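Long-range contacts in VgrG protein (Vibrio cholerae, PDB 4DTH), which binds ATP and magnesium in its actin cross-linking domain, which probably uses them to join actin monomers covalently: residues A[17-22]-A[335-340]; A[21-26]-A[96-101]; A[179-184]-A[344-349]. All coordinates share one frame; numbering follows the deposited sequence.

Overall arrangement
From the N terminus, the chain passes through strand 19-20 and enters strand 24-30, so the first segments of contacts 1 and 2 overlap at P21 and K22. Contact 2 closes first, where strand 85-97 returns to pair with strand 24-30. Strand 173-180 then lies beside strand 24-30 and opens contact 3. Contact 1 closes at strand 337-338, and contact 3 a few residues later at strand 343-352. Contact 2 therefore falls within the span of contact 1, whereas contacts 1 and 3 cross. Strands 337-338 and 343-352 are neighbours, and the three contacts, with centres about 9 to 13 Å from one another, tie early and late strands together beside the ATP adenine.

Contact 1: residues A[17-22]-A[335-340]; sequences PTHFPK and NATVGD
H19 and T337 are paired in a short parallel bridge, their side chains standing on the same face of the sheet, and the imidazole uses both of its nitrogens on the partner segment. CG lies anti to the backbone N, beside the carbonyl carbon (chi1 -170°), and the ring meets T337 and G339 by its edge. ND1 and T337 OG1 share a hydrogen bond of 2.7 Å in the ring plane, in which either could be the donor. NE2 donates to G339 O at 2.8 Å, and that oxygen lies only 8° out of the ring plane. Seen from the carbonyl, however, the donor stands well above the peptide plane (60° out). Two partners at the rim thus fix the rotation of the ring.

T337 OG1 has a second neighbour, a water 2.7 Å away that also sits 2.7 Å from T18 OG1 and so joins the two threonines.

Beneath these side chains runs the backbone ladder. T337 N donates to T18 O at 2.8 Å and F20 N to T337 O at 3.2 Å, so T337 bonds to the residues before and after H19, as in a parallel bridge. Farther on, the pairing frays: G339 N has only weak bonds, divided between F20 O and P21 O, where the chain turns a corner. V338 points to the other face from H19 and T337, with CG2 packed 3.4 Å from K22 O.

In the next shell, P344 touches both H19 and T337, and strand 343-352 pairs with A336 and V338 on the far edge. The F20 ring turns from this contact to P95 and E97, while F20 and A336 both touch ATP. NE2 must carry a proton to donate, and the imidazole adds two side-chain hydrogen bonds to the few backbone bonds of this short pairing.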
loop_
_atom_site.group_PDB
_atom_site.type_symbol
_atom_site.label_atom_id
_atom_site.label_comp_id
_atom_site.label_asym_id
_atom_site.label_seq_id
_atom_site.Cartn_x
_atom_site.Cartn_y
_atom_site.Cartn_z
ATOM N N PRO A 17 9.237 3.394 10.042
ATOM C CA PRO A 17 9.131 4.675 10.758
ATOM C C PRO A 17 7.719 5.221 10.444
ATOM O O PRO A 17 7.168 4.941 9.366
ATOM C CB PRO A 17 10.205 5.552 10.117
ATOM C CG PRO A 17 10.556 4.890 8.835
ATOM C CD PRO A 17 10.221 3.452 8.935
ATOM N N THR A 18 7.113 5.930 11.393
ATOM C CA THR A 18 5.750 6.451 11.229
ATOM C C THR A 18 5.744 7.955 10.977
ATOM O O THR A 18 4.790 8.465 10.383
ATOM C CB THR A 18 4.906 6.124 12.473
ATOM O OG1 THR A 18 5.582 6.621 13.632
ATOM C CG2 THR A 18 4.621 4.637 12.623
ATOM N N HIS A 19 6.786 8.672 11.443
ATOM C CA HIS A 19 6.849 10.128 11.313
ATOM C C HIS A 19 7.828 10.660 10.273
ATOM O O HIS A 19 8.988 10.252 10.239
ATOM C CB HIS A 19 7.118 10.797 12.674
ATOM C CG HIS A 19 6.956 12.287 12.625
ATOM N ND1 HIS A 19 5.720 12.883 12.794
ATOM C CD2 HIS A 19 7.863 13.246 12.318
ATOM C CE1 HIS A 19 5.923 14.180 12.640
ATOM N NE2 HIS A 19 7.200 14.444 12.352
ATOM N N PHE A 20 7.365 11.630 9.475
ATOM C CA PHE A 20 8.167 12.356 8.485
ATOM C C PHE A 20 7.902 13.848 8.588
ATOM O O PHE A 20 6.770 14.236 8.876
ATOM C CB PHE A 20 7.941 11.834 7.055
ATOM C CG PHE A 20 8.528 10.447 6.906
ATOM C CD1 PHE A 20 9.886 10.270 6.647
ATOM C CD2 PHE A 20 7.744 9.315 7.106
ATOM C CE1 PHE A 20 10.442 8.982 6.572
ATOM C CE2 PHE A 20 8.303 8.027 7.029
ATOM C CZ PHE A 20 9.646 7.870 6.761
ATOM N N PRO A 21 8.927 14.710 8.372
ATOM C CA PRO A 21 8.678 16.163 8.473
ATOM C C PRO A 21 7.653 16.674 7.463
ATOM O O PRO A 21 6.842 17.544 7.794
ATOM C CB PRO A 21 10.055 16.786 8.213
ATOM C CG PRO A 21 10.829 15.726 7.491
ATOM C CD PRO A 21 10.343 14.425 8.041
ATOM N N LYS A 22 7.674 16.106 6.231
ATOM C CA LYS A 22 6.784 16.503 5.145
ATOM C C LYS A 22 6.258 15.234 4.463
ATOM O O LYS A 22 6.119 14.201 5.122
ATOM C CB LYS A 22 7.538 17.404 4.138
ATOM C CG LYS A 22 8.040 18.731 4.720
ATOM C CD LYS A 22 9.004 19.418 3.765
ATOM C CE LYS A 22 10.428 18.938 3.917
ATOM N NZ LYS A 22 11.258 19.295 2.741
ATOM N N ASN A 335 -1.257 4.936 11.604
ATOM C CA ASN A 335 -0.394 5.514 12.633
ATOM C C ASN A 335 0.699 6.413 12.044
ATOM O O ASN A 335 1.664 6.745 12.740
ATOM C CB ASN A 335 0.221 4.377 13.469
ATOM C CG ASN A 335 1.042 3.379 12.681
ATOM O OD1 ASN A 335 1.072 3.372 11.439
ATOM N ND2 ASN A 335 1.719 2.493 13.393
ATOM N N ALA A 336 0.568 6.806 10.762
ATOM C CA ALA A 336 1.558 7.662 10.099
ATOM C C ALA A 336 1.297 9.124 10.453
ATOM O O ALA A 336 0.139 9.549 10.527
ATOM C CB ALA A 336 1.504 7.471 8.595
ATOM N N THR A 337 2.366 9.885 10.705
ATOM C CA THR A 337 2.253 11.298 11.080
ATOM C C THR A 337 3.222 12.183 10.296
ATOM O O THR A 337 4.215 11.695 9.744
ATOM C CB THR A 337 2.401 11.491 12.599
ATOM O OG1 THR A 337 3.711 11.095 12.988
ATOM C CG2 THR A 337 1.344 10.741 13.423
ATOM N N VAL A 338 2.932 13.496 10.254
ATOM C CA VAL A 338 3.717 14.500 9.532
ATOM C C VAL A 338 3.899 15.765 10.396
ATOM O O VAL A 338 3.188 15.939 11.390
ATOM C CB VAL A 338 3.050 14.777 8.147
ATOM C CG1 VAL A 338 3.349 16.164 7.597
ATOM C CG2 VAL A 338 3.457 13.732 7.135
ATOM N N GLY A 339 4.875 16.597 10.020
ATOM C CA GLY A 339 5.135 17.881 10.660
ATOM C C GLY A 339 6.125 17.824 11.794
ATOM O O GLY A 339 7.172 17.173 11.690
ATOM N N ASP A 340 5.795 18.529 12.888
ATOM C CA ASP A 340 6.634 18.589 14.077
ATOM C C ASP A 340 6.514 17.267 14.815
ATOM O O ASP A 340 5.417 16.883 15.210
ATOM C CB ASP A 340 6.194 19.758 14.973
ATOM C CG ASP A 340 7.042 20.038 16.207
ATOM O OD1 ASP A 340 7.839 19.132 16.597
ATOM O OD2 ASP A 340 6.908 21.131 16.795
HETATM O O HOH W 1 4.199 8.832 14.314
#

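Contact 2: residues A[21-26]-A[96-101]; sequences PKSSIG and CEMDDK. With ATP (adenosine-5'-triphosphate), chain B.
I25 and M98 cross at about a right angle, with M98 CG 3.7 Å from I25 CB and SD lying against S23 OG, itself hydrogen-bonded to E191. The thioether bends at chi3 (92°), which turns CE toward the I25 CD1 end. V177 of the adjoining strand touches both residues, while Y362 packs on I25 and L359 on M98, so the pair lies in an apolar layer. C96 shares the sheet face of I25; its SG touches I25 CG2, and the side chain also packs on A103, V104 and R107 of helix 101-124.

S24 points the opposite way. Its OG stands between the backbone N and the carbonyl carbon (chi1 54°) and donates to ATP N1 at 2.6 Å. The adjacent G26 brings its CA within 3.1 Å of ATP O2', so alternate residues of one strand follow the nucleotide from base to ribose.

The ladder that sets these orientations is antiparallel. I25 and C96 form a hydrogen-bonded pair, I25 N to C96 O at 2.9 Å and C96 N to I25 O at 3.0 Å, and S24 and E97 form the following non-hydrogen-bonded pair with diverging side chains. M98 N then reaches S23 O at 3.1 Å in an almost straight bond (177°), just as the type I turn from E97 to D100 leads into the helix that D100 caps.

At the outer end, K22 bends at chi3 and crosses D99 at about a right angle; K22 NZ forms a salt bridge with D99 OD2 at 2.6 Å, on the syn lone pair. E97 likewise crosses P21, its OE1 lying 3.5 Å from the proline CG. The S24 bond requires N1 to accept, consistent with unprotonated adenine being recognised at its Watson-Crick edge by a serine whose strand is paired with C96 and E97.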
loop_
_atom_site.group_PDB
_atom_site.type_symbol
_atom_site.label_atom_id
_atom_site.label_comp_id
_atom_site.label_asym_id
_atom_site.label_seq_id
_atom_site.Cartn_x
_atom_site.Cartn_y
_atom_site.Cartn_z
ATOM N N PRO A 21 8.927 14.710 8.372
ATOM C CA PRO A 21 8.678 16.163 8.473
ATOM C C PRO A 21 7.653 16.674 7.463
ATOM O O PRO A 21 6.842 17.544 7.794
ATOM C CB PRO A 21 10.055 16.786 8.213
ATOM C CG PRO A 21 10.829 15.726 7.491
ATOM C CD PRO A 21 10.343 14.425 8.041
ATOM N N LYS A 22 7.674 16.106 6.231
ATOM C CA LYS A 22 6.784 16.503 5.145
ATOM C C LYS A 22 6.258 15.234 4.463
ATOM O O LYS A 22 6.119 14.201 5.122
ATOM C CB LYS A 22 7.538 17.404 4.138
ATOM C CG LYS A 22 8.040 18.731 4.720
ATOM C CD LYS A 22 9.004 19.418 3.765
ATOM C CE LYS A 22 10.428 18.938 3.917
ATOM N NZ LYS A 22 11.258 19.295 2.741
ATOM N N SER A 23 6.011 15.307 3.145
ATOM C CA SER A 23 5.517 14.160 2.388
ATOM C C SER A 23 6.515 13.017 2.336
ATOM O O SER A 23 7.727 13.252 2.308
ATOM C CB SER A 23 5.065 14.557 0.991
ATOM O OG SER A 23 6.136 15.105 0.244
ATOM N N SER A 24 5.996 11.779 2.361
ATOM C CA SER A 24 6.822 10.574 2.350
ATOM C C SER A 24 6.461 9.633 1.206
ATOM O O SER A 24 5.359 9.714 0.654
ATOM C CB SER A 24 6.694 9.845 3.680
ATOM O OG SER A 24 5.323 9.605 3.946
ATOM N N ILE A 25 7.393 8.728 0.861
ATOM C CA ILE A 25 7.163 7.770 -0.204
ATOM C C ILE A 25 7.743 6.408 0.147
ATOM O O ILE A 25 8.837 6.322 0.706
ATOM C CB ILE A 25 7.657 8.294 -1.590
ATOM C CG1 ILE A 25 7.235 7.367 -2.755
ATOM C CG2 ILE A 25 9.171 8.581 -1.603
ATOM C CD1 ILE A 25 7.043 8.039 -4.088
ATOM N N GLY A 26 6.989 5.379 -0.201
ATOM C CA GLY A 26 7.380 3.984 -0.078
ATOM C C GLY A 26 7.149 3.298 -1.403
ATOM O O GLY A 26 6.343 3.770 -2.213
ATOM N N CYS A 96 10.680 6.965 3.018
ATOM C CA CYS A 96 11.634 8.055 3.174
ATOM C C CYS A 96 10.959 9.352 2.771
ATOM O O CYS A 96 9.839 9.328 2.256
ATOM C CB CYS A 96 12.912 7.806 2.370
ATOM S SG CYS A 96 12.684 7.781 0.570
ATOM N N GLU A 97 11.617 10.494 3.027
ATOM C CA GLU A 97 11.074 11.779 2.616
ATOM C C GLU A 97 11.092 11.826 1.094
ATOM O O GLU A 97 12.063 11.387 0.478
ATOM C CB GLU A 97 11.907 12.932 3.197
ATOM C CG GLU A 97 11.956 12.917 4.718
ATOM C CD GLU A 97 12.982 13.833 5.358
ATOM O OE1 GLU A 97 13.402 13.532 6.498
ATOM O OE2 GLU A 97 13.353 14.854 4.735
ATOM N N MET A 98 9.996 12.303 0.486
ATOM C CA MET A 98 9.851 12.385 -0.972
ATOM C C MET A 98 10.937 13.183 -1.668
ATOM O O MET A 98 11.312 12.845 -2.783
ATOM C CB MET A 98 8.485 12.966 -1.344
ATOM C CG MET A 98 7.444 11.939 -1.475
ATOM S SD MET A 98 6.011 12.559 -2.364
ATOM C CE MET A 98 6.430 12.108 -4.014
ATOM N N ASP A 99 11.445 14.232 -1.013
ATOM C CA ASP A 99 12.488 15.080 -1.583
ATOM C C ASP A 99 13.906 14.681 -1.128
ATOM O O ASP A 99 14.860 15.433 -1.352
ATOM C CB ASP A 99 12.182 16.563 -1.302
ATOM C CG ASP A 99 12.065 16.949 0.162
ATOM O OD1 ASP A 99 12.306 16.080 1.034
ATOM O OD2 ASP A 99 11.736 18.115 0.436
ATOM N N ASP A 100 14.045 13.506 -0.481
ATOM C CA ASP A 100 15.352 13.032 -0.025
ATOM C C ASP A 100 15.952 12.167 -1.136
ATOM O O ASP A 100 15.769 10.949 -1.160
ATOM C CB ASP A 100 15.257 12.306 1.335
ATOM C CG ASP A 100 16.588 11.905 1.954
ATOM O OD1 ASP A 100 17.595 11.829 1.215
ATOM O OD2 ASP A 100 16.603 11.570 3.155
ATOM N N LYS A 101 16.654 12.822 -2.068
ATOM C CA LYS A 101 17.275 12.178 -3.230
ATOM C C LYS A 101 18.188 11.008 -2.888
ATOM O O LYS A 101 18.069 9.947 -3.516
ATOM C CB LYS A 101 18.032 13.206 -4.079
ATOM C CG LYS A 101 17.132 14.126 -4.879
ATOM C CD LYS A 101 17.995 15.061 -5.685
ATOM C CE LYS A 101 17.215 16.177 -6.315
ATOM N NZ LYS A 101 18.072 17.369 -6.528
HETATM P PG ATP B . -2.261 -4.016 1.359
HETATM O O1G ATP B . -2.443 -3.103 0.188
HETATM O O2G ATP B . -3.243 -3.696 2.450
HETATM O O3G ATP B . -2.423 -5.461 0.983
HETATM P PB ATP B . 0.078 -4.268 3.021
HETATM O O1B ATP B . -0.715 -4.347 4.265
HETATM O O2B ATP B . 0.592 -5.649 2.692
HETATM O O3B ATP B . -0.775 -3.772 1.904
HETATM P PA ATP B . 1.437 -1.943 3.891
HETATM O O1A ATP B . 0.126 -1.557 4.454
HETATM O O2A ATP B . 2.422 -2.069 5.057
HETATM O O3A ATP B . 1.313 -3.263 3.213
HETATM O "O5'" ATP B . 1.902 -0.814 2.849
HETATM C "C5'" ATP B . 3.267 -0.890 2.406
HETATM C "C4'" ATP B . 3.657 0.286 1.550
HETATM O "O4'" ATP B . 3.407 1.530 2.266
HETATM C "C3'" ATP B . 5.144 0.318 1.195
HETATM O "O3'" ATP B . 5.384 0.856 -0.103
HETATM C "C2'" ATP B . 5.709 1.211 2.292
HETATM O "O2'" ATP B . 6.998 1.729 2.009
HETATM C "C1'" ATP B . 4.621 2.264 2.332
HETATM N N9 ATP B . 4.602 3.139 3.508
HETATM C C8 ATP B . 4.484 2.763 4.818
HETATM N N7 ATP B . 4.486 3.772 5.656
HETATM C C5 ATP B . 4.618 4.888 4.840
HETATM C C6 ATP B . 4.672 6.270 5.108
HETATM N N6 ATP B . 4.597 6.798 6.337
HETATM N N1 ATP B . 4.788 7.109 4.053
HETATM C C2 ATP B . 4.845 6.597 2.821
HETATM N N3 ATP B . 4.802 5.321 2.445
HETATM C C4 ATP B . 4.691 4.503 3.508
HETATM O O HOH W 2 9.229 15.430 1.065
#

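Contact 3: residues A[179-184]-A[344-349]; sequences VAAKGF and PELAIL. With ATP (adenosine-5'-triphosphate), chain B.
A181 presses its CB against two side chains of the opposite strand, 3.7 Å from L346 CD2 and 3.9 Å from I348 CG2. This is the close-fitting part of the contact. I348 contributes most here: its CG1 stands between the backbone N and the carbonyl carbon (chi1 55°), with CD1 continuing past the A181 CA to 4.1 Å from F184 CB. F184 and I348 cross at about a right angle. Y230 touches both of them, Y201 meets the F184 ring edge-to-face, and helix 190-196 covers V179, so this side is walled in by aromatic and aliphatic groups.

The backbones form an antiparallel ladder. V179 and I348 make its hydrogen-bonded pair, with I348 N reaching V179 O at 2.8 Å, and A180 and A347 follow as a non-hydrogen-bonded pair. A181 N adds a nearly straight bond (176°) to L346 O at 2.9 Å just as strand 173-180 ends and its chain curls into a 3-10 turn at 181-183. The partner strand 343-352 is flanked on its other edge by strand 337-338, whose V338 touches both A180 and A347.

Toward solvent the fit is looser and polar. One water accepts from K182 N and donates to L346 O, so that this carbonyl receives a second donor besides A181 N. Beyond it, the exposed K182 runs out extended and crosses E345 obliquely. K182 NZ makes a salt bridge with E345 OE2 at 2.7 Å, on the syn lone pair, and the other carboxylate oxygen is farther off; it is the one salt bridge between the two segments. At the other end of 344-349, L349 lays its CD2 over the face of the adenine, 3.4 Å from ATP C5.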
loop_
_atom_site.group_PDB
_atom_site.type_symbol
_atom_site.label_atom_id
_atom_site.label_comp_id
_atom_site.label_asym_id
_atom_site.label_seq_id
_atom_site.Cartn_x
_atom_site.Cartn_y
_atom_site.Cartn_z
ATOM N N VAL A 179 0.929 12.134 2.838
ATOM C CA VAL A 179 0.852 13.606 2.956
ATOM C C VAL A 179 0.102 13.998 4.224
ATOM O O VAL A 179 -0.688 13.193 4.724
ATOM C CB VAL A 179 0.198 14.282 1.708
ATOM C CG1 VAL A 179 1.047 14.096 0.457
ATOM C CG2 VAL A 179 -1.242 13.802 1.483
ATOM N N ALA A 180 0.282 15.254 4.708
ATOM C CA ALA A 180 -0.485 15.766 5.847
ATOM C C ALA A 180 -1.961 15.760 5.412
ATOM O O ALA A 180 -2.269 16.189 4.291
ATOM C CB ALA A 180 -0.058 17.195 6.177
ATOM N N ALA A 181 -2.852 15.204 6.259
ATOM C CA ALA A 181 -4.285 15.112 5.961
ATOM C C ALA A 181 -4.892 16.500 5.718
ATOM O O ALA A 181 -5.704 16.651 4.803
ATOM C CB ALA A 181 -5.022 14.398 7.082
ATOM N N LYS A 182 -4.409 17.522 6.456
ATOM C CA LYS A 182 -4.867 18.905 6.309
ATOM C C LYS A 182 -4.501 19.525 4.946
ATOM O O LYS A 182 -5.034 20.577 4.584
ATOM C CB LYS A 182 -4.385 19.773 7.483
ATOM C CG LYS A 182 -2.886 20.041 7.495
ATOM C CD LYS A 182 -2.510 21.024 8.586
ATOM C CE LYS A 182 -1.063 21.402 8.456
ATOM N NZ LYS A 182 -0.558 22.128 9.647
ATOM N N GLY A 183 -3.606 18.875 4.210
ATOM C CA GLY A 183 -3.174 19.371 2.907
ATOM C C GLY A 183 -4.024 18.924 1.737
ATOM O O GLY A 183 -3.995 19.563 0.682
ATOM N N PHE A 184 -4.759 17.806 1.891
ATOM C CA PHE A 184 -5.570 17.261 0.798
ATOM C C PHE A 184 -6.718 18.197 0.415
ATOM O O PHE A 184 -7.663 18.369 1.180
ATOM C CB PHE A 184 -6.080 15.849 1.112
ATOM C CG PHE A 184 -6.300 15.017 -0.129
ATOM C CD1 PHE A 184 -7.342 15.305 -1.006
ATOM C CD2 PHE A 184 -5.482 13.927 -0.411
ATOM C CE1 PHE A 184 -7.538 14.541 -2.160
ATOM C CE2 PHE A 184 -5.678 13.168 -1.565
ATOM C CZ PHE A 184 -6.707 13.472 -2.427
ATOM N N PRO A 344 2.781 15.916 16.487
ATOM C CA PRO A 344 2.559 15.316 15.156
ATOM C C PRO A 344 1.153 15.465 14.613
ATOM O O PRO A 344 0.193 15.491 15.379
ATOM C CB PRO A 344 2.951 13.843 15.331
ATOM C CG PRO A 344 3.471 13.706 16.708
ATOM C CD PRO A 344 3.003 14.870 17.505
ATOM N N GLU A 345 1.052 15.596 13.287
ATOM C CA GLU A 345 -0.229 15.744 12.607
ATOM C C GLU A 345 -0.511 14.525 11.775
ATOM O O GLU A 345 0.419 13.861 11.315
ATOM C CB GLU A 345 -0.234 16.995 11.738
ATOM C CG GLU A 345 -0.208 18.259 12.581
ATOM C CD GLU A 345 0.005 19.504 11.758
ATOM O OE1 GLU A 345 1.152 19.739 11.311
ATOM O OE2 GLU A 345 -0.990 20.224 11.527
ATOM N N LEU A 346 -1.792 14.226 11.574
ATOM C CA LEU A 346 -2.193 13.050 10.810
ATOM C C LEU A 346 -1.689 13.070 9.377
ATOM O O LEU A 346 -1.812 14.080 8.679
ATOM C CB LEU A 346 -3.730 12.894 10.830
ATOM C CG LEU A 346 -4.337 11.801 9.935
ATOM C CD1 LEU A 346 -4.056 10.396 10.475
ATOM C CD2 LEU A 346 -5.832 11.989 9.796
ATOM N N ALA A 347 -1.107 11.939 8.954
ATOM C CA ALA A 347 -0.695 11.725 7.583
ATOM C C ALA A 347 -1.677 10.717 7.005
ATOM O O ALA A 347 -2.105 9.788 7.699
ATOM C CB ALA A 347 0.724 11.159 7.520
ATOM N N ILE A 348 -2.059 10.923 5.747
ATOM C CA ILE A 348 -2.941 10.010 5.015
ATOM C C ILE A 348 -2.186 9.500 3.812
ATOM O O ILE A 348 -1.468 10.262 3.157
ATOM C CB ILE A 348 -4.352 10.590 4.701
ATOM C CG1 ILE A 348 -4.262 11.941 3.940
ATOM C CG2 ILE A 348 -5.178 10.681 6.007
ATOM C CD1 ILE A 348 -5.650 12.561 3.486
ATOM N N LEU A 349 -2.287 8.189 3.563
ATOM C CA LEU A 349 -1.503 7.511 2.536
ATOM C C LEU A 349 -2.274 7.031 1.340
ATOM O O LEU A 349 -3.442 6.684 1.455
ATOM C CB LEU A 349 -0.737 6.349 3.178
ATOM C CG LEU A 349 0.604 6.739 3.820
ATOM C CD1 LEU A 349 0.420 7.562 5.113
ATOM C CD2 LEU A 349 1.385 5.534 4.115
HETATM P PG ATP B . -2.261 -4.016 1.359
HETATM O O1G ATP B . -2.443 -3.103 0.188
HETATM O O2G ATP B . -3.243 -3.696 2.450
HETATM O O3G ATP B . -2.423 -5.461 0.983
HETATM P PB ATP B . 0.078 -4.268 3.021
HETATM O O1B ATP B . -0.715 -4.347 4.265
HETATM O O2B ATP B . 0.592 -5.649 2.692
HETATM O O3B ATP B . -0.775 -3.772 1.904
HETATM P PA ATP B . 1.437 -1.943 3.891
HETATM O O1A ATP B . 0.126 -1.557 4.454
HETATM O O2A ATP B . 2.422 -2.069 5.057
HETATM O O3A ATP B . 1.313 -3.263 3.213
HETATM O "O5'" ATP B . 1.902 -0.814 2.849
HETATM C "C5'" ATP B . 3.267 -0.890 2.406
HETATM C "C4'" ATP B . 3.657 0.286 1.550
HETATM O "O4'" ATP B . 3.407 1.530 2.266
HETATM C "C3'" ATP B . 5.144 0.318 1.195
HETATM O "O3'" ATP B . 5.384 0.856 -0.103
HETATM C "C2'" ATP B . 5.709 1.211 2.292
HETATM O "O2'" ATP B . 6.998 1.729 2.009
HETATM C "C1'" ATP B . 4.621 2.264 2.332
HETATM N N9 ATP B . 4.602 3.139 3.508
HETATM C C8 ATP B . 4.484 2.763 4.818
HETATM N N7 ATP B . 4.486 3.772 5.656
HETATM C C5 ATP B . 4.618 4.888 4.840
HETATM C C6 ATP B . 4.672 6.270 5.108
HETATM N N6 ATP B . 4.597 6.798 6.337
HETATM N N1 ATP B . 4.788 7.109 4.053
HETATM C C2 ATP B . 4.845 6.597 2.821
HETATM N N3 ATP B . 4.802 5.321 2.445
HETATM C C4 ATP B . 4.691 4.503 3.508
HETATM O O HOH W 3 -2.936 16.765 8.902
#